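Local coordinates for pyruvate kinase (Pyrobaculum aerophilum, PDB 3QTG), which catalyses the last step of glycolysis, interconverting phosphoenolpyruvate and ADP with pyruvate and ATP, as a metal-dependent homotetramer, at residues L16-V20 with V316-W320; K120-V126 with S148-E152; V184-K188 with L217-F223; T442-A446 with V457-L461. All blocks are in the same frame, centred on the assembly; numbering follows the deposited sequence.

Interaction 1: residues L16-V20 with V316-W320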
loop_
_atom_site.group_PDB
_atom_site.type_symbol
_atom_site.label_atom_id
_atom_site.label_comp_id
_atom_site.label_asym_id
_atom_site.label_seq_id
_atom_site.Cartn_x
_atom_site.Cartn_y
_atom_site.Cartn_z
ATOM N N LEU A 16 -23.033 -17.762 -2.369
ATOM C CA LEU A 16 -21.729 -17.753 -3.000
ATOM C C LEU A 16 -21.034 -19.028 -2.596
ATOM O O LEU A 16 -20.454 -19.697 -3.439
ATOM C CB LEU A 16 -20.955 -16.509 -2.591
ATOM C CG LEU A 16 -21.634 -15.149 -2.859
ATOM C CD1 LEU A 16 -20.674 -14.022 -2.515
ATOM C CD2 LEU A 16 -22.081 -15.027 -4.313
ATOM N N THR A 17 -21.143 -19.378 -1.311
ATOM C CA THR A 17 -20.710 -20.685 -0.809
ATOM C C THR A 17 -21.687 -21.753 -1.291
ATOM O O THR A 17 -22.892 -21.626 -1.123
ATOM C CB THR A 17 -20.656 -20.723 0.716
ATOM O OG1 THR A 17 -19.955 -19.569 1.191
ATOM C CG2 THR A 17 -19.938 -21.985 1.188
ATOM N N LYS A 18 -21.145 -22.798 -1.901
ATOM C CA LYS A 18 -21.957 -23.879 -2.433
ATOM C C LYS A 18 -22.212 -24.989 -1.405
ATOM O O LYS A 18 -21.416 -25.220 -0.499
ATOM C CB LYS A 18 -21.343 -24.420 -3.738
ATOM C CG LYS A 18 -21.155 -23.341 -4.822
ATOM C CD LYS A 18 -22.461 -22.592 -5.085
ATOM C CE LYS A 18 -22.326 -21.594 -6.197
ATOM N NZ LYS A 18 -21.856 -22.299 -7.411
ATOM N N ARG A 19 -23.345 -25.662 -1.568
ATOM C CA ARG A 19 -23.889 -26.571 -0.560
ATOM C C ARG A 19 -23.931 -27.968 -1.162
ATOM O O ARG A 19 -24.599 -28.200 -2.176
ATOM C CB ARG A 19 -25.306 -26.116 -0.164
ATOM C CG ARG A 19 -25.423 -24.647 0.315
ATOM C CD ARG A 19 -26.808 -24.020 0.014
ATOM N NE ARG A 19 -27.098 -24.045 -1.423
ATOM C CZ ARG A 19 -28.214 -23.615 -2.003
ATOM N NH1 ARG A 19 -29.214 -23.107 -1.291
ATOM N NH2 ARG A 19 -28.327 -23.693 -3.320
ATOM N N VAL A 20 -23.177 -28.881 -0.554
ATOM C CA VAL A 20 -23.126 -30.272 -0.984
ATOM C C VAL A 20 -23.699 -31.192 0.112
ATOM O O VAL A 20 -23.351 -31.052 1.283
ATOM C CB VAL A 20 -21.672 -30.700 -1.370
ATOM C CG1 VAL A 20 -21.533 -32.232 -1.469
ATOM C CG2 VAL A 20 -21.261 -30.032 -2.664
ATOM N N VAL A 316 -14.225 -20.475 1.369
ATOM C CA VAL A 316 -14.258 -21.791 0.710
ATOM C C VAL A 316 -15.325 -21.815 -0.389
ATOM O O VAL A 316 -16.340 -21.104 -0.280
ATOM C CB VAL A 316 -14.520 -22.956 1.734
ATOM C CG1 VAL A 316 -13.404 -23.008 2.773
ATOM C CG2 VAL A 316 -15.899 -22.801 2.422
ATOM N N ASP A 317 -15.108 -22.625 -1.431
ATOM C CA ASP A 317 -16.085 -22.771 -2.516
ATOM C C ASP A 317 -17.344 -23.502 -2.062
ATOM O O ASP A 317 -18.440 -23.180 -2.519
ATOM C CB ASP A 317 -15.534 -23.581 -3.699
ATOM C CG ASP A 317 -14.365 -22.928 -4.389
ATOM O OD1 ASP A 317 -14.531 -22.451 -5.542
ATOM O OD2 ASP A 317 -13.273 -22.933 -3.800
ATOM N N SER A 318 -17.176 -24.534 -1.237
ATOM C CA SER A 318 -18.303 -25.385 -0.800
ATOM C C SER A 318 -18.151 -26.006 0.600
ATOM O O SER A 318 -17.029 -26.105 1.145
ATOM C CB SER A 318 -18.625 -26.469 -1.842
ATOM O OG SER A 318 -17.483 -27.237 -2.173
ATOM N N LEU A 319 -19.299 -26.405 1.165
ATOM C CA LEU A 319 -19.387 -27.148 2.426
ATOM C C LEU A 319 -20.176 -28.430 2.172
ATOM O O LEU A 319 -21.234 -28.406 1.536
ATOM C CB LEU A 319 -20.044 -26.323 3.550
ATOM C CG LEU A 319 -19.417 -24.957 3.941
ATOM C CD1 LEU A 319 -20.348 -24.152 4.826
ATOM C CD2 LEU A 319 -18.066 -25.090 4.635
ATOM N N TRP A 320 -19.640 -29.551 2.647
ATOM C CA TRP A 320 -20.205 -30.856 2.337
ATOM C C TRP A 320 -20.751 -31.481 3.613
ATOM O O TRP A 320 -20.006 -31.750 4.542
ATOM C CB TRP A 320 -19.113 -31.769 1.768
ATOM C CG TRP A 320 -18.503 -31.342 0.453
ATOM C CD1 TRP A 320 -18.618 -30.124 -0.172
ATOM C CD2 TRP A 320 -17.675 -32.148 -0.394
ATOM N NE1 TRP A 320 -17.921 -30.134 -1.357
ATOM C CE2 TRP A 320 -17.341 -31.368 -1.521
ATOM C CE3 TRP A 320 -17.205 -33.469 -0.321
ATOM C CZ2 TRP A 320 -16.535 -31.859 -2.566
ATOM C CZ3 TRP A 320 -16.400 -33.949 -1.354
ATOM C CH2 TRP A 320 -16.067 -33.143 -2.457
HETATM O O HOH W 1 -17.551 -19.873 1.670
#
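The indole of Trp-320 carries Val-20 over one face and has Ser-318 CB at its edge, in the ring plane. Val-20 CG1 is the methyl above the face, 3.8 Å from the centroid of the five-membered ring and close to its normal, a CH-pi contact; CB sits 3.3 Å from Trp-320 CD1. With CG1 anti to the backbone N (chi1 165°), CG2 drops beside NE1. That N-H is used within its own segment, on Ser-318 OG at 3.0 Å, and the same hydroxyl also meets Tyr-249 OH.

Three backbone bonds join the parallel strands: Lys-18 N to Asp-317 O (2.8 Å), Leu-319 N to Lys-18 O (2.9 Å) and Val-20 N to Leu-319 O. This pairing of 18-22 with 318-321, the first and eighth strands, closes the TIM barrel. Trp-320 comes within about 4 Å, side chain to side chain, of Arg-46, a probable substrate-binding residue. Thr-17 CG2 approaches Leu-319 CG at 4.1 Å, and helix 331-343 packs on Thr-17, Arg-19 and Leu-319. A water accepts from Thr-17 OG1 and donates to Val-316 O; this hydroxyl also bonds Tyr-347 OH. The amine of Lys-18 turns away to the carbonyls of Ser-413, Val-415 and Leu-418.

Interaction 2: residues K120-V126 with S148-E152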
loop_
_atom_site.group_PDB
_atom_site.type_symbol
_atom_site.label_atom_id
_atom_site.label_comp_id
_atom_site.label_asym_id
_atom_site.label_seq_id
_atom_site.Cartn_x
_atom_site.Cartn_y
_atom_site.Cartn_z
ATOM N N LYS A 120 1.932 -55.577 5.690
ATOM C CA LYS A 120 3.247 -55.219 6.235
ATOM C C LYS A 120 3.410 -53.707 6.445
ATOM O O LYS A 120 4.154 -53.293 7.321
ATOM C CB LYS A 120 4.409 -55.736 5.370
ATOM C CG LYS A 120 5.743 -55.922 6.194
ATOM C CD LYS A 120 6.946 -55.978 5.256
ATOM C CE LYS A 120 8.304 -55.943 6.009
ATOM N NZ LYS A 120 8.812 -57.310 6.372
ATOM N N ALA A 121 2.715 -52.904 5.639
ATOM C CA ALA A 121 2.764 -51.447 5.772
ATOM C C ALA A 121 2.371 -50.973 7.184
ATOM O O ALA A 121 2.866 -49.935 7.637
ATOM C CB ALA A 121 1.904 -50.768 4.706
ATOM N N PHE A 122 1.508 -51.735 7.873
ATOM C CA PHE A 122 1.169 -51.448 9.274
ATOM C C PHE A 122 2.438 -51.572 10.119
ATOM O O PHE A 122 2.756 -50.695 10.931
ATOM C CB PHE A 122 0.087 -52.398 9.806
ATOM C CG PHE A 122 -0.240 -52.198 11.290
ATOM C CD1 PHE A 122 -1.001 -51.105 11.715
ATOM C CD2 PHE A 122 0.231 -53.090 12.243
ATOM C CE1 PHE A 122 -1.297 -50.914 13.071
ATOM C CE2 PHE A 122 -0.057 -52.927 13.601
ATOM C CZ PHE A 122 -0.831 -51.817 14.017
ATOM N N PHE A 123 3.174 -52.654 9.911
ATOM C CA PHE A 123 4.376 -52.903 10.711
ATOM C C PHE A 123 5.508 -51.927 10.382
ATOM O O PHE A 123 6.215 -51.498 11.290
ATOM C CB PHE A 123 4.750 -54.403 10.689
ATOM C CG PHE A 123 3.638 -55.260 11.208
ATOM C CD1 PHE A 123 3.510 -55.499 12.573
ATOM C CD2 PHE A 123 2.643 -55.733 10.347
ATOM C CE1 PHE A 123 2.430 -56.241 13.076
ATOM C CE2 PHE A 123 1.562 -56.467 10.844
ATOM C CZ PHE A 123 1.462 -56.729 12.211
ATOM N N SER A 124 5.629 -51.522 9.116
ATOM C CA SER A 124 6.602 -50.490 8.740
ATOM C C SER A 124 6.285 -49.106 9.307
ATOM O O SER A 124 7.197 -48.330 9.532
ATOM C CB SER A 124 6.724 -50.385 7.227
ATOM O OG SER A 124 7.059 -51.648 6.692
ATOM N N ALA A 125 5.010 -48.799 9.533
ATOM C CA ALA A 125 4.589 -47.477 10.018
ATOM C C ALA A 125 4.703 -47.290 11.546
ATOM O O ALA A 125 4.808 -46.156 12.028
ATOM C CB ALA A 125 3.164 -47.173 9.555
ATOM N N VAL A 126 4.669 -48.390 12.298
ATOM C CA VAL A 126 4.569 -48.345 13.755
ATOM C C VAL A 126 5.933 -48.326 14.463
ATOM O O VAL A 126 6.827 -49.129 14.156
ATOM C CB VAL A 126 3.675 -49.514 14.322
ATOM C CG1 VAL A 126 3.760 -49.586 15.851
ATOM C CG2 VAL A 126 2.215 -49.356 13.890
ATOM N N SER A 148 10.029 -58.209 14.485
ATOM C CA SER A 148 10.112 -58.469 13.049
ATOM C C SER A 148 8.759 -58.079 12.425
ATOM O O SER A 148 8.577 -56.951 11.909
ATOM C CB SER A 148 10.468 -59.945 12.806
ATOM O OG SER A 148 10.860 -60.193 11.464
ATOM N N ASP A 149 7.800 -58.996 12.519
ATOM C CA ASP A 149 6.467 -58.770 11.960
ATOM C C ASP A 149 5.434 -58.817 13.096
ATOM O O ASP A 149 4.431 -59.517 13.024
ATOM C CB ASP A 149 6.189 -59.831 10.885
ATOM C CG ASP A 149 7.044 -59.643 9.638
ATOM O OD1 ASP A 149 7.180 -58.485 9.148
ATOM O OD2 ASP A 149 7.572 -60.657 9.125
ATOM N N TRP A 150 5.718 -58.078 14.167
ATOM C CA TRP A 150 4.831 -58.060 15.328
ATOM C C TRP A 150 4.959 -56.782 16.170
ATOM O O TRP A 150 5.950 -56.066 16.099
ATOM C CB TRP A 150 5.007 -59.318 16.190
ATOM C CG TRP A 150 6.338 -59.425 16.840
ATOM C CD1 TRP A 150 7.424 -60.129 16.385
ATOM C CD2 TRP A 150 6.742 -58.821 18.082
ATOM N NE1 TRP A 150 8.479 -60.000 17.267
ATOM C CE2 TRP A 150 8.093 -59.199 18.310
ATOM C CE3 TRP A 150 6.096 -58.002 19.022
ATOM C CZ2 TRP A 150 8.807 -58.781 19.437
ATOM C CZ3 TRP A 150 6.798 -57.583 20.133
ATOM C CH2 TRP A 150 8.147 -57.981 20.341
ATOM N N ILE A 151 3.935 -56.551 16.986
ATOM C CA ILE A 151 3.802 -55.380 17.820
ATOM C C ILE A 151 3.103 -55.786 19.115
ATOM O O ILE A 151 2.206 -56.616 19.107
ATOM C CB ILE A 151 2.993 -54.289 17.030
ATOM C CG1 ILE A 151 3.951 -53.357 16.299
ATOM C CG2 ILE A 151 2.012 -53.507 17.903
ATOM C CD1 ILE A 151 3.539 -53.157 14.836
ATOM N N GLU A 152 3.535 -55.210 20.231
ATOM C CA GLU A 152 2.764 -55.242 21.452
ATOM C C GLU A 152 2.293 -53.827 21.796
ATOM O O GLU A 152 3.036 -52.858 21.617
ATOM C CB GLU A 152 3.604 -55.840 22.594
ATOM C CG GLU A 152 3.907 -57.356 22.403
ATOM C CD GLU A 152 4.926 -57.889 23.406
ATOM O OE1 GLU A 152 5.713 -57.085 23.974
ATOM O OE2 GLU A 152 4.938 -59.119 23.634
#
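Phe-123 and Asp-149 bring their backbones nearest, CA to CA 6.4 Å, where the axis of helix segment 120-125 passes 9.1 Å from that of strand segment 150-152 at 54°; no backbone hydrogen bond spans such a gap, which leaves the work to side chains. The Phe-123 ring and Ile-151 fill much of it. Phe-123 CG lies anti to the carbonyl carbon (chi1 -58°), and from there the ring is held between two layers: the carbonyl O of Asp-149 lies 3.8 Å above one face, toward the rim, and Phe-122 CD2 stands over the centre of the opposite face. Ile-151 reaches back from the strand with its CD1 methyl, which touches three residues of the other segment: Phe-123 CD1 at 3.3 Å, Phe-122 CE2 at 3.8 Å and Val-126 CB at 3.7 Å. Val-126 CG2 in turn lies over a face of the Phe-122 ring. Replacing Phe-123 by an alanine would probably open a gap between helix and strand, leaving Ile-151 CD1 without its closest neighbour and the Phe-122 ring freer to shift. From the exposed Lys-120, NZ forms a salt bridge with Asp-149 OD1, long and weak at 3.4 Å. The contact belongs to the small beta-barrel-like B domain inserted in the pyruvate kinase barrel: strand 150-155 runs between 101-106 and 139-146, and helix 120-125 packs against that sheet, with Leu-106 touching Lys-120 and Phe-123, and strand 167-169 beside Phe-122 and Val-126.

Interaction 3: residues V184-K188 with L217-F223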
loop_
_atom_site.group_PDB
_atom_site.type_symbol
_atom_site.label_atom_id
_atom_site.label_comp_id
_atom_site.label_asym_id
_atom_site.label_seq_id
_atom_site.Cartn_x
_atom_site.Cartn_y
_atom_site.Cartn_z
ATOM N N VAL A 184 -10.368 -49.361 -8.040
ATOM C CA VAL A 184 -10.351 -49.885 -9.409
ATOM C C VAL A 184 -11.639 -50.664 -9.710
ATOM O O VAL A 184 -12.276 -50.432 -10.735
ATOM C CB VAL A 184 -9.096 -50.776 -9.651
ATOM C CG1 VAL A 184 -9.166 -51.498 -11.002
ATOM C CG2 VAL A 184 -7.810 -49.950 -9.554
ATOM N N GLU A 185 -12.019 -51.564 -8.799
ATOM C CA GLU A 185 -13.246 -52.352 -8.912
ATOM C C GLU A 185 -14.506 -51.487 -8.886
ATOM O O GLU A 185 -15.423 -51.713 -9.669
ATOM C CB GLU A 185 -13.325 -53.416 -7.801
ATOM C CG GLU A 185 -12.316 -54.583 -7.924
ATOM C CD GLU A 185 -12.519 -55.688 -6.865
ATOM O OE1 GLU A 185 -12.737 -56.853 -7.281
ATOM O OE2 GLU A 185 -12.460 -55.404 -5.634
ATOM N N ALA A 186 -14.555 -50.511 -7.977
ATOM C CA ALA A 186 -15.718 -49.623 -7.848
ATOM C C ALA A 186 -15.898 -48.690 -9.047
ATOM O O ALA A 186 -17.022 -48.400 -9.454
ATOM C CB ALA A 186 -15.643 -48.817 -6.533
ATOM N N LEU A 187 -14.791 -48.236 -9.626
ATOM C CA LEU A 187 -14.849 -47.372 -10.804
ATOM C C LEU A 187 -15.321 -48.082 -12.087
ATOM O O LEU A 187 -16.013 -47.478 -12.923
ATOM C CB LEU A 187 -13.515 -46.650 -11.010
ATOM C CG LEU A 187 -13.397 -45.167 -10.586
ATOM C CD1 LEU A 187 -14.604 -44.608 -9.828
ATOM C CD2 LEU A 187 -12.111 -44.896 -9.834
ATOM N N LYS A 188 -14.967 -49.351 -12.271
ATOM C CA LYS A 188 -15.471 -50.017 -13.474
ATOM C C LYS A 188 -16.882 -50.571 -13.302
ATOM O O LYS A 188 -17.640 -50.643 -14.267
ATOM C CB LYS A 188 -14.487 -51.011 -14.113
ATOM C CG LYS A 188 -13.488 -51.660 -13.212
ATOM C CD LYS A 188 -12.221 -51.925 -14.005
ATOM C CE LYS A 188 -11.498 -53.163 -13.499
ATOM N NZ LYS A 188 -10.431 -53.596 -14.448
ATOM N N LEU A 217 -6.296 -43.978 -14.676
ATOM C CA LEU A 217 -7.384 -44.937 -14.576
ATOM C C LEU A 217 -8.730 -44.366 -15.054
ATOM O O LEU A 217 -9.454 -45.042 -15.798
ATOM C CB LEU A 217 -7.505 -45.489 -13.151
ATOM C CG LEU A 217 -8.678 -46.461 -12.966
ATOM C CD1 LEU A 217 -8.469 -47.742 -13.791
ATOM C CD2 LEU A 217 -8.927 -46.773 -11.481
ATOM N N LEU A 218 -9.061 -43.142 -14.625
ATOM C CA LEU A 218 -10.326 -42.495 -14.996
ATOM C C LEU A 218 -10.397 -42.259 -16.496
ATOM O O LEU A 218 -11.443 -42.461 -17.115
ATOM C CB LEU A 218 -10.536 -41.177 -14.231
ATOM C CG LEU A 218 -10.823 -41.262 -12.718
ATOM C CD1 LEU A 218 -10.739 -39.890 -12.027
ATOM C CD2 LEU A 218 -12.172 -41.925 -12.446
ATOM N N THR A 219 -9.270 -41.847 -17.067
ATOM C CA THR A 219 -9.109 -41.691 -18.508
ATOM C C THR A 219 -9.245 -43.037 -19.244
ATOM O O THR A 219 -10.011 -43.142 -20.211
ATOM C CB THR A 219 -7.768 -41.015 -18.828
ATOM O OG1 THR A 219 -7.730 -39.740 -18.175
ATOM C CG2 THR A 219 -7.593 -40.806 -20.345
ATOM N N GLU A 220 -8.526 -44.058 -18.776
ATOM C CA GLU A 220 -8.636 -45.414 -19.338
ATOM C C GLU A 220 -10.097 -45.882 -19.418
ATOM O O GLU A 220 -10.498 -46.550 -20.376
ATOM C CB GLU A 220 -7.815 -46.413 -18.509
ATOM C CG GLU A 220 -7.817 -47.852 -19.060
ATOM C CD GLU A 220 -7.732 -48.929 -17.966
ATOM O OE1 GLU A 220 -7.152 -48.664 -16.888
ATOM O OE2 GLU A 220 -8.242 -50.054 -18.194
ATOM N N LEU A 221 -10.885 -45.507 -18.414
ATOM C CA LEU A 221 -12.252 -46.004 -18.261
ATOM C C LEU A 221 -13.293 -45.094 -18.898
ATOM O O LEU A 221 -14.491 -45.358 -18.815
ATOM C CB LEU A 221 -12.566 -46.243 -16.783
ATOM C CG LEU A 221 -11.864 -47.433 -16.137
ATOM C CD1 LEU A 221 -12.042 -47.400 -14.631
ATOM C CD2 LEU A 221 -12.368 -48.767 -16.733
ATOM N N GLY A 222 -12.823 -44.035 -19.550
ATOM C CA GLY A 222 -13.694 -43.100 -20.269
ATOM C C GLY A 222 -14.396 -42.048 -19.419
ATOM O O GLY A 222 -15.344 -41.420 -19.879
ATOM N N PHE A 223 -13.957 -41.860 -18.177
ATOM C CA PHE A 223 -14.502 -40.785 -17.350
ATOM C C PHE A 223 -13.994 -39.435 -17.827
ATOM O O PHE A 223 -12.849 -39.318 -18.276
ATOM C CB PHE A 223 -14.123 -40.959 -15.877
ATOM C CG PHE A 223 -14.939 -41.991 -15.154
ATOM C CD1 PHE A 223 -14.694 -43.353 -15.342
ATOM C CD2 PHE A 223 -15.949 -41.606 -14.280
ATOM C CE1 PHE A 223 -15.437 -44.310 -14.670
ATOM C CE2 PHE A 223 -16.700 -42.559 -13.601
ATOM C CZ PHE A 223 -16.437 -43.922 -13.798
#
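Leu-187 points its side chain at the last turn of helix 208-220 through unusual torsions, chi1 -102° and a nearly eclipsed chi2 of 7°, while Leu-217 meets it with CG anti to the backbone N (chi1 177°). Together these bring Leu-187 CD2 to 4.0 Å from Leu-217 CD2. The same Leu-217 methyl also touches Val-184 CG2 at 3.9 Å, the two side chains crossing at about a right angle. Deeper in, Leu-187 CG rests on Leu-218 CD2, also at 3.9 Å. Leu-221 divides its two methyls: CD1 goes to Leu-187 CB (4.0 Å) and CD2 to Lys-188 CB (4.0 Å), where the aliphatic stem of the exposed lysine lies against it. No hydrogen bond crosses the contact.

Besides this apolar packing, the ring edge of Phe-223 meets a carbonyl, Phe-223 CE1 lying 3.7 Å from Leu-187 O. Leu-218 CD2 sits over one face of the ring, and the Leu-187 carbonyl accepts a bond from Ser-191 OG as well. The ring gets there because the helix ends in a Schellman motif, in which Phe-223 N returns to Leu-218 O and Gly-222 N to Thr-219 O, with Gly-222 at positive phi. Helices 181-190 and 208-220 precede and follow barrel strand 199-202, so the contact is the lateral packing of successive outer helices that typifies a (beta/alpha)8 barrel.

Interaction 4: residues T442-A446 with V457-L461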
loop_
_atom_site.group_PDB
_atom_site.type_symbol
_atom_site.label_atom_id
_atom_site.label_comp_id
_atom_site.label_asym_id
_atom_site.label_seq_id
_atom_site.Cartn_x
_atom_site.Cartn_y
_atom_site.Cartn_z
ATOM N N THR A 442 -28.343 -3.972 -14.817
ATOM C CA THR A 442 -27.303 -2.964 -14.785
ATOM C C THR A 442 -26.964 -2.623 -13.340
ATOM O O THR A 442 -27.872 -2.506 -12.519
ATOM C CB THR A 442 -27.820 -1.721 -15.560
ATOM O OG1 THR A 442 -27.810 -2.006 -16.966
ATOM C CG2 THR A 442 -26.999 -0.484 -15.292
ATOM N N PRO A 443 -25.661 -2.446 -13.021
ATOM C CA PRO A 443 -24.497 -2.604 -13.897
ATOM C C PRO A 443 -24.084 -4.064 -14.172
ATOM O O PRO A 443 -24.292 -4.956 -13.329
ATOM C CB PRO A 443 -23.379 -1.856 -13.140
ATOM C CG PRO A 443 -24.044 -1.135 -12.001
ATOM C CD PRO A 443 -25.249 -1.977 -11.686
ATOM N N PHE A 444 -23.526 -4.305 -15.359
ATOM C CA PHE A 444 -22.904 -5.597 -15.652
ATOM C C PHE A 444 -21.539 -5.479 -16.348
ATOM O O PHE A 444 -21.244 -4.471 -17.007
ATOM C CB PHE A 444 -23.855 -6.556 -16.388
ATOM C CG PHE A 444 -24.129 -6.185 -17.829
ATOM C CD1 PHE A 444 -23.161 -6.376 -18.816
ATOM C CD2 PHE A 444 -25.381 -5.688 -18.204
ATOM C CE1 PHE A 444 -23.406 -6.039 -20.144
ATOM C CE2 PHE A 444 -25.650 -5.337 -19.546
ATOM C CZ PHE A 444 -24.661 -5.510 -20.514
ATOM N N VAL A 445 -20.720 -6.518 -16.148
ATOM C CA VAL A 445 -19.463 -6.749 -16.837
ATOM C C VAL A 445 -19.563 -8.152 -17.436
ATOM O O VAL A 445 -19.526 -9.153 -16.697
ATOM C CB VAL A 445 -18.262 -6.670 -15.866
ATOM C CG1 VAL A 445 -16.956 -7.103 -16.549
ATOM C CG2 VAL A 445 -18.116 -5.271 -15.250
ATOM N N ALA A 446 -19.708 -8.226 -18.761
ATOM C CA ALA A 446 -19.906 -9.486 -19.468
ATOM C C ALA A 446 -18.693 -9.831 -20.331
ATOM O O ALA A 446 -18.235 -8.995 -21.085
ATOM C CB ALA A 446 -21.173 -9.412 -20.325
ATOM N N VAL A 457 -15.191 -7.851 -23.718
ATOM C CA VAL A 457 -15.854 -7.375 -22.500
ATOM C C VAL A 457 -16.921 -6.391 -22.960
ATOM O O VAL A 457 -16.623 -5.501 -23.763
ATOM C CB VAL A 457 -14.860 -6.633 -21.541
ATOM C CG1 VAL A 457 -15.482 -6.369 -20.171
ATOM C CG2 VAL A 457 -13.520 -7.413 -21.387
ATOM N N LYS A 458 -18.153 -6.568 -22.483
ATOM C CA LYS A 458 -19.238 -5.580 -22.656
ATOM C C LYS A 458 -19.554 -5.036 -21.268
ATOM O O LYS A 458 -19.858 -5.794 -20.364
ATOM C CB LYS A 458 -20.516 -6.199 -23.242
ATOM C CG LYS A 458 -20.406 -6.875 -24.604
ATOM C CD LYS A 458 -20.033 -5.870 -25.686
ATOM C CE LYS A 458 -20.523 -6.349 -27.056
ATOM N NZ LYS A 458 -19.556 -5.986 -28.120
ATOM N N VAL A 459 -19.454 -3.730 -21.086
ATOM C CA VAL A 459 -19.659 -3.142 -19.763
ATOM C C VAL A 459 -20.854 -2.183 -19.825
ATOM O O VAL A 459 -20.865 -1.274 -20.641
ATOM C CB VAL A 459 -18.394 -2.390 -19.239
ATOM C CG1 VAL A 459 -18.643 -1.833 -17.840
ATOM C CG2 VAL A 459 -17.165 -3.296 -19.241
ATOM N N LYS A 460 -21.876 -2.421 -19.004
ATOM C CA LYS A 460 -22.905 -1.413 -18.815
ATOM C C LYS A 460 -22.830 -0.881 -17.384
ATOM O O LYS A 460 -22.985 -1.638 -16.418
ATOM C CB LYS A 460 -24.306 -1.918 -19.161
ATOM C CG LYS A 460 -25.253 -0.739 -19.375
ATOM C CD LYS A 460 -26.443 -1.064 -20.241
ATOM C CE LYS A 460 -27.155 0.236 -20.611
ATOM N NZ LYS A 460 -28.361 -0.026 -21.456
ATOM N N LEU A 461 -22.550 0.411 -17.269
ATOM C CA LEU A 461 -22.271 1.035 -15.982
ATOM C C LEU A 461 -23.557 1.455 -15.263
ATOM O O LEU A 461 -24.680 1.349 -15.796
ATOM C CB LEU A 461 -21.327 2.241 -16.153
ATOM C CG LEU A 461 -19.987 2.068 -16.888
ATOM C CD1 LEU A 461 -19.398 3.389 -17.309
ATOM C CD2 LEU A 461 -18.988 1.337 -16.032
ATOM O OXT LEU A 461 -23.508 1.912 -14.106
#
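Phe-444 and Lys-460 exchange two backbone hydrogen bonds, Phe-444 N to Lys-460 O and Lys-460 N to Phe-444 O, both 2.9 Å. Ala-446 and Lys-458 do the same, and more nearly straight, the N-H...O angle from Ala-446 N to Lys-458 O being 173°. Val-445 and Val-459 form the non-hydrogen-bonded pair between them. CA-H...O contacts supplement this pattern, Val-457 CA lying 3.2 Å from Ala-446 O.

The strands make the antiparallel hairpin that ends the chain, in the alpha/beta C-terminal domain. Strand 455-460 is outermost within its own subunit, yet Val-457 to Val-459 pair antiparallel with a strand of a second subunit, continuing the sheet across the interface.

Of the side-chain contacts, the aromatic one is a CH-pi interaction. Phe-444 CG sits between the backbone N and the carbonyl carbon (chi1 72°), which turns the ring across to the partner strand: Lys-460 CB lies 3.9 Å from its centroid, over the face, and Lys-458 O lies at the edge, 3.6 Å from CE1. A serine in place of Phe-444 would probably leave Lys-460 CB without its aromatic support and open a gap against Ile-436 of helix 428-439. The purely aliphatic contacts are on the other face, where Val-445 CG1 meets Val-457 CG1 at 4.0 Å, side by side. Helix 358-373 packs there, through Leu-366 on Val-445, Phe-362 on Val-457 and Leu-373 on Val-459.

In the fold
Interaction 1 pairs the first and last strands of the TIM barrel, and the loop it closes along the chain contains interaction 2 and then interaction 3; interaction 4 follows at the C-terminus. Interaction 3 packs helices on the outside of the same barrel, its centre about 27 Å from that of interaction 1. Interaction 2 lies in the inserted B domain and interaction 4 in the C-terminal domain, with centres about 40 Å and about 27 Å from that of interaction 1. Interactions 2 and 4 are about 63 Å apart, centre to centre, on opposite sides of the chain's middle. None touches another: the four sample all three domains of the subunit, and interaction 4 also leads into a neighbouring subunit.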